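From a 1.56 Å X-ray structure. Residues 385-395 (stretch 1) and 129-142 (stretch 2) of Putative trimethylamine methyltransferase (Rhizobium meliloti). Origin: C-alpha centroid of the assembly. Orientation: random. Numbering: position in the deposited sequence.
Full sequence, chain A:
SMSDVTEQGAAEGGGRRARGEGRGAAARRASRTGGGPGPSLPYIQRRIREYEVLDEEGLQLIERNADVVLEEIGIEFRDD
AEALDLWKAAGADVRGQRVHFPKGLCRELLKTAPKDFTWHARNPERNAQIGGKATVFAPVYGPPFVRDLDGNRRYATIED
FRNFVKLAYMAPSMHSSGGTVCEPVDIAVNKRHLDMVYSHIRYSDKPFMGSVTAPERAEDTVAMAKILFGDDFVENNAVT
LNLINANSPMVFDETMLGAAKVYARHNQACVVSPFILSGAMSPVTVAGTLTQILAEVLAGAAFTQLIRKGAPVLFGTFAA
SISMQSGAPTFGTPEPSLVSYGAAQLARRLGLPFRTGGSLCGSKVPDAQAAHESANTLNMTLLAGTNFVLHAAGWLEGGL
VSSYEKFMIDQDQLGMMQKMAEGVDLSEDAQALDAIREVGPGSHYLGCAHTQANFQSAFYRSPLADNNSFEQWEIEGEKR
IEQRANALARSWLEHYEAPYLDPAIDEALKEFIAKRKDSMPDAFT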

# COMPACT_ATOMS: atom_id res chain seq x y z
N GLY A 385 -7.29 -6.28 8.44
CA GLY A 385 -8.64 -6.46 8.99
C GLY A 385 -8.90 -5.55 10.17
O GLY A 385 -9.50 -5.97 11.16
N THR A 386 -8.46 -4.32 10.10
CA THR A 386 -8.61 -3.41 11.24
C THR A 386 -10.10 -3.06 11.40
O THR A 386 -10.75 -2.65 10.45
CB THR A 386 -7.73 -2.16 11.07
OG1 THR A 386 -6.38 -2.56 10.85
CG2 THR A 386 -7.76 -1.25 12.28
N ASN A 387 -10.62 -3.09 12.63
CA ASN A 387 -12.02 -2.81 12.87
C ASN A 387 -12.30 -1.32 13.05
O ASN A 387 -13.32 -0.84 12.59
CB ASN A 387 -12.52 -3.56 14.12
CG ASN A 387 -12.48 -5.06 13.95
OD1 ASN A 387 -11.82 -5.75 14.72
ND2 ASN A 387 -13.17 -5.57 12.96
N PHE A 388 -11.42 -0.59 13.72
CA PHE A 388 -11.63 0.81 13.99
C PHE A 388 -10.36 1.54 13.63
O PHE A 388 -9.29 1.19 14.14
CB PHE A 388 -12.01 1.05 15.44
CG PHE A 388 -12.12 2.48 15.79
CD1 PHE A 388 -13.00 3.30 15.10
CD2 PHE A 388 -11.35 3.04 16.82
CE1 PHE A 388 -13.11 4.63 15.40
CE2 PHE A 388 -11.43 4.41 17.10
CZ PHE A 388 -12.32 5.20 16.39
N VAL A 389 -10.47 2.49 12.72
CA VAL A 389 -9.33 3.21 12.23
C VAL A 389 -9.43 4.66 12.65
O VAL A 389 -10.04 5.52 11.96
CB VAL A 389 -9.23 3.09 10.69
CG1 VAL A 389 -7.92 3.68 10.21
CG2 VAL A 389 -9.37 1.65 10.21
N LEU A 390 -8.74 4.97 13.74
CA LEU A 390 -8.49 6.35 14.09
C LEU A 390 -7.48 6.92 13.13
O LEU A 390 -6.63 6.20 12.60
CB LEU A 390 -7.97 6.41 15.53
CG LEU A 390 -8.06 7.79 16.21
CD1 LEU A 390 -9.48 8.30 16.23
CD2 LEU A 390 -7.46 7.62 17.62
N HIS A 391 -7.55 8.22 12.84
CA HIS A 391 -6.58 8.89 11.98
C HIS A 391 -6.66 8.41 10.53
O HIS A 391 -5.66 8.39 9.81
CB HIS A 391 -5.13 8.80 12.42
CG HIS A 391 -4.90 8.93 13.90
ND1 HIS A 391 -5.15 10.08 14.61
CD2 HIS A 391 -4.35 8.07 14.77
CE1 HIS A 391 -4.80 9.91 15.86
NE2 HIS A 391 -4.30 8.70 15.99
N ALA A 392 -7.84 8.02 10.09
CA ALA A 392 -7.97 7.57 8.70
C ALA A 392 -7.77 8.66 7.67
O ALA A 392 -7.41 8.37 6.53
CB ALA A 392 -9.33 6.90 8.51
N ALA A 393 -8.00 9.92 8.04
CA ALA A 393 -7.77 11.08 7.15
C ALA A 393 -7.42 12.30 7.91
O ALA A 393 -8.03 12.59 8.98
CB ALA A 393 -8.96 11.36 6.28
N GLY A 394 -6.52 13.08 7.36
CA GLY A 394 -6.20 14.40 7.89
C GLY A 394 -4.90 14.60 8.64
O GLY A 394 -4.48 15.76 8.84
N TRP A 395 -4.27 13.52 9.12
CA TRP A 395 -3.02 13.62 9.88
C TRP A 395 -1.85 14.06 9.02
O TRP A 395 -1.57 13.48 7.96
CB TRP A 395 -2.74 12.24 10.45
CG TRP A 395 -1.45 11.95 11.12
CD1 TRP A 395 -0.19 11.94 10.57
CD2 TRP A 395 -1.28 11.49 12.47
NE1 TRP A 395 0.73 11.46 11.49
CE2 TRP A 395 0.09 11.19 12.65
CE3 TRP A 395 -2.16 11.32 13.55
CZ2 TRP A 395 0.58 10.74 13.86
CZ3 TRP A 395 -1.66 10.86 14.72
CH2 TRP A 395 -0.31 10.61 14.88
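Stretch 2 129-142: QIGGKATVFAPVYG

Stretch 2 runs parallel to stretch 1: nearest CA pairs advance together from Asn-387 and Thr-135 (4.3 Å) to His-391 and Val-140 (3.7 Å). Two parallel bridges, Phe-388 with Val-136 and Val-389 with Phe-137, define the register. Their backbones are extended, with phi/psi of -133/122 at Phe-388 and -125/123 at Val-136. The ladder is explicit: Val-136 N donates to Asn-387 O (2.9 Å), Val-389 N to Val-136 O (2.8 Å), and Ala-138 N to Val-389 O (2.8 Å).

Asn-387 is the most covered residue, losing 114 Å² to stretch 2. Its CA-to-CB bond points away overall, yet chi1 of -64° (m) brings the amide back to the type II' turn from Gly-131 to Ala-134. There ND2 donates to both Gly-132 O and Ala-134 O, each at 2.9 Å, so one amide group ties the turn to stretch 1. A water extends this end of the contact, donating to Asn-387 O (2.8 Å) and Gln-129 O (2.8 Å) and accepting from Gly-131 N (3.0 Å).

Val-140 (77 Å²) anchors the other end. Past the bridges the regular ladder gives way to a bend at His-391, whose phi/psi is 67/31; His-391 N donates to Pro-139 O (3.0 Å) and Ala-392 N to Ala-138 O (2.8 Å). Val-140 N then donates to Ala-393 O (2.9 Å), while Val-140 CG2 packs 4.0 Å from Trp-395 CB. Gly-394 leaves room here: an ideal CB would lie 2.9 Å from Val-140 CG1, a clash.

Ala-138 (68 Å²) lies between these anchors, its CB 3.8 Å from Phe-388 CE1. On the sheet face bearing Val-389 and Phe-137, Val-389 CG2 meets the Phe-137 ring edge at CD1 (3.7 Å).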

# COMPACT_ATOMS: atom_id res chain seq x y z
N GLN A 129 -20.85 -1.26 12.94
CA GLN A 129 -20.39 -2.43 13.66
C GLN A 129 -18.94 -2.26 14.02
O GLN A 129 -18.14 -1.97 13.15
CB GLN A 129 -20.56 -3.73 12.84
CG GLN A 129 -20.04 -4.96 13.59
CD GLN A 129 -20.25 -6.25 12.83
OE1 GLN A 129 -21.41 -6.59 12.57
NE2 GLN A 129 -19.16 -7.03 12.50
N ILE A 130 -18.60 -2.60 15.27
CA ILE A 130 -17.21 -2.63 15.72
C ILE A 130 -16.85 -4.07 16.03
O ILE A 130 -17.40 -4.67 16.93
CB ILE A 130 -17.02 -1.73 16.96
CG1 ILE A 130 -17.14 -0.24 16.55
CG2 ILE A 130 -15.65 -1.93 17.58
CD1 ILE A 130 -16.04 0.31 15.65
N GLY A 131 -15.96 -4.65 15.21
CA GLY A 131 -15.55 -6.04 15.37
C GLY A 131 -15.84 -6.89 14.16
O GLY A 131 -16.51 -6.47 13.20
N GLY A 132 -15.30 -8.10 14.19
CA GLY A 132 -15.50 -9.07 13.13
C GLY A 132 -14.96 -8.63 11.80
O GLY A 132 -13.85 -8.10 11.73
N LYS A 133 -15.78 -8.77 10.77
CA LYS A 133 -15.38 -8.39 9.40
C LYS A 133 -15.57 -6.92 9.07
O LYS A 133 -15.29 -6.51 7.97
CB LYS A 133 -16.12 -9.26 8.35
CG LYS A 133 -15.85 -10.76 8.47
CD LYS A 133 -14.39 -11.07 8.19
CE LYS A 133 -14.16 -12.56 8.22
NZ LYS A 133 -12.91 -12.95 7.55
N ALA A 134 -15.97 -6.11 10.03
CA ALA A 134 -16.28 -4.72 9.76
C ALA A 134 -15.04 -3.84 9.84
O ALA A 134 -14.09 -4.17 10.57
CB ALA A 134 -17.33 -4.23 10.75
N THR A 135 -15.07 -2.75 9.09
CA THR A 135 -14.02 -1.71 9.17
C THR A 135 -14.71 -0.36 9.20
O THR A 135 -15.57 -0.07 8.36
CB THR A 135 -13.02 -1.82 8.00
OG1 THR A 135 -12.27 -3.02 8.14
CG2 THR A 135 -12.03 -0.64 7.99
N VAL A 136 -14.33 0.46 10.20
CA VAL A 136 -14.93 1.76 10.43
C VAL A 136 -13.80 2.80 10.44
O VAL A 136 -12.91 2.76 11.28
CB VAL A 136 -15.64 1.75 11.80
CG1 VAL A 136 -16.18 3.12 12.16
CG2 VAL A 136 -16.76 0.72 11.80
N PHE A 137 -13.91 3.80 9.56
CA PHE A 137 -12.93 4.87 9.44
C PHE A 137 -13.37 6.08 10.26
O PHE A 137 -14.52 6.54 10.15
CB PHE A 137 -12.76 5.31 8.01
CG PHE A 137 -12.16 4.27 7.11
CD1 PHE A 137 -11.09 3.52 7.50
CD2 PHE A 137 -12.64 4.11 5.80
CE1 PHE A 137 -10.51 2.59 6.62
CE2 PHE A 137 -12.06 3.20 4.92
CZ PHE A 137 -11.01 2.44 5.33
N ALA A 138 -12.42 6.68 10.97
CA ALA A 138 -12.63 7.92 11.73
C ALA A 138 -11.53 8.91 11.42
O ALA A 138 -10.42 8.51 11.03
CB ALA A 138 -12.62 7.69 13.21
N PRO A 139 -11.80 10.20 11.62
CA PRO A 139 -10.74 11.19 11.32
C PRO A 139 -9.53 11.20 12.24
O PRO A 139 -9.47 10.53 13.29
CB PRO A 139 -11.47 12.54 11.41
CG PRO A 139 -12.94 12.21 11.36
CD PRO A 139 -13.08 10.84 11.90
N VAL A 140 -8.53 11.93 11.78
CA VAL A 140 -7.45 12.44 12.64
C VAL A 140 -7.93 12.82 14.03
O VAL A 140 -9.00 13.40 14.20
CB VAL A 140 -6.73 13.60 11.95
CG1 VAL A 140 -7.68 14.76 11.67
CG2 VAL A 140 -5.47 14.03 12.71
N TYR A 141 -7.09 12.53 15.02
CA TYR A 141 -7.38 12.85 16.43
C TYR A 141 -6.13 13.43 17.08
O TYR A 141 -5.03 12.85 17.01
CB TYR A 141 -7.77 11.53 17.10
CG TYR A 141 -8.25 11.58 18.54
CD1 TYR A 141 -7.36 11.86 19.57
CD2 TYR A 141 -9.57 11.27 18.85
CE1 TYR A 141 -7.77 11.88 20.90
CE2 TYR A 141 -9.98 11.27 20.17
CZ TYR A 141 -9.08 11.56 21.18
OH TYR A 141 -9.50 11.59 22.52
N GLY A 142 -6.29 14.57 17.73
CA GLY A 142 -5.24 15.17 18.56
C GLY A 142 -4.53 16.45 18.15
O GLY A 142 -4.07 17.16 19.03
O HOH W 1 -15.48 -2.66 12.97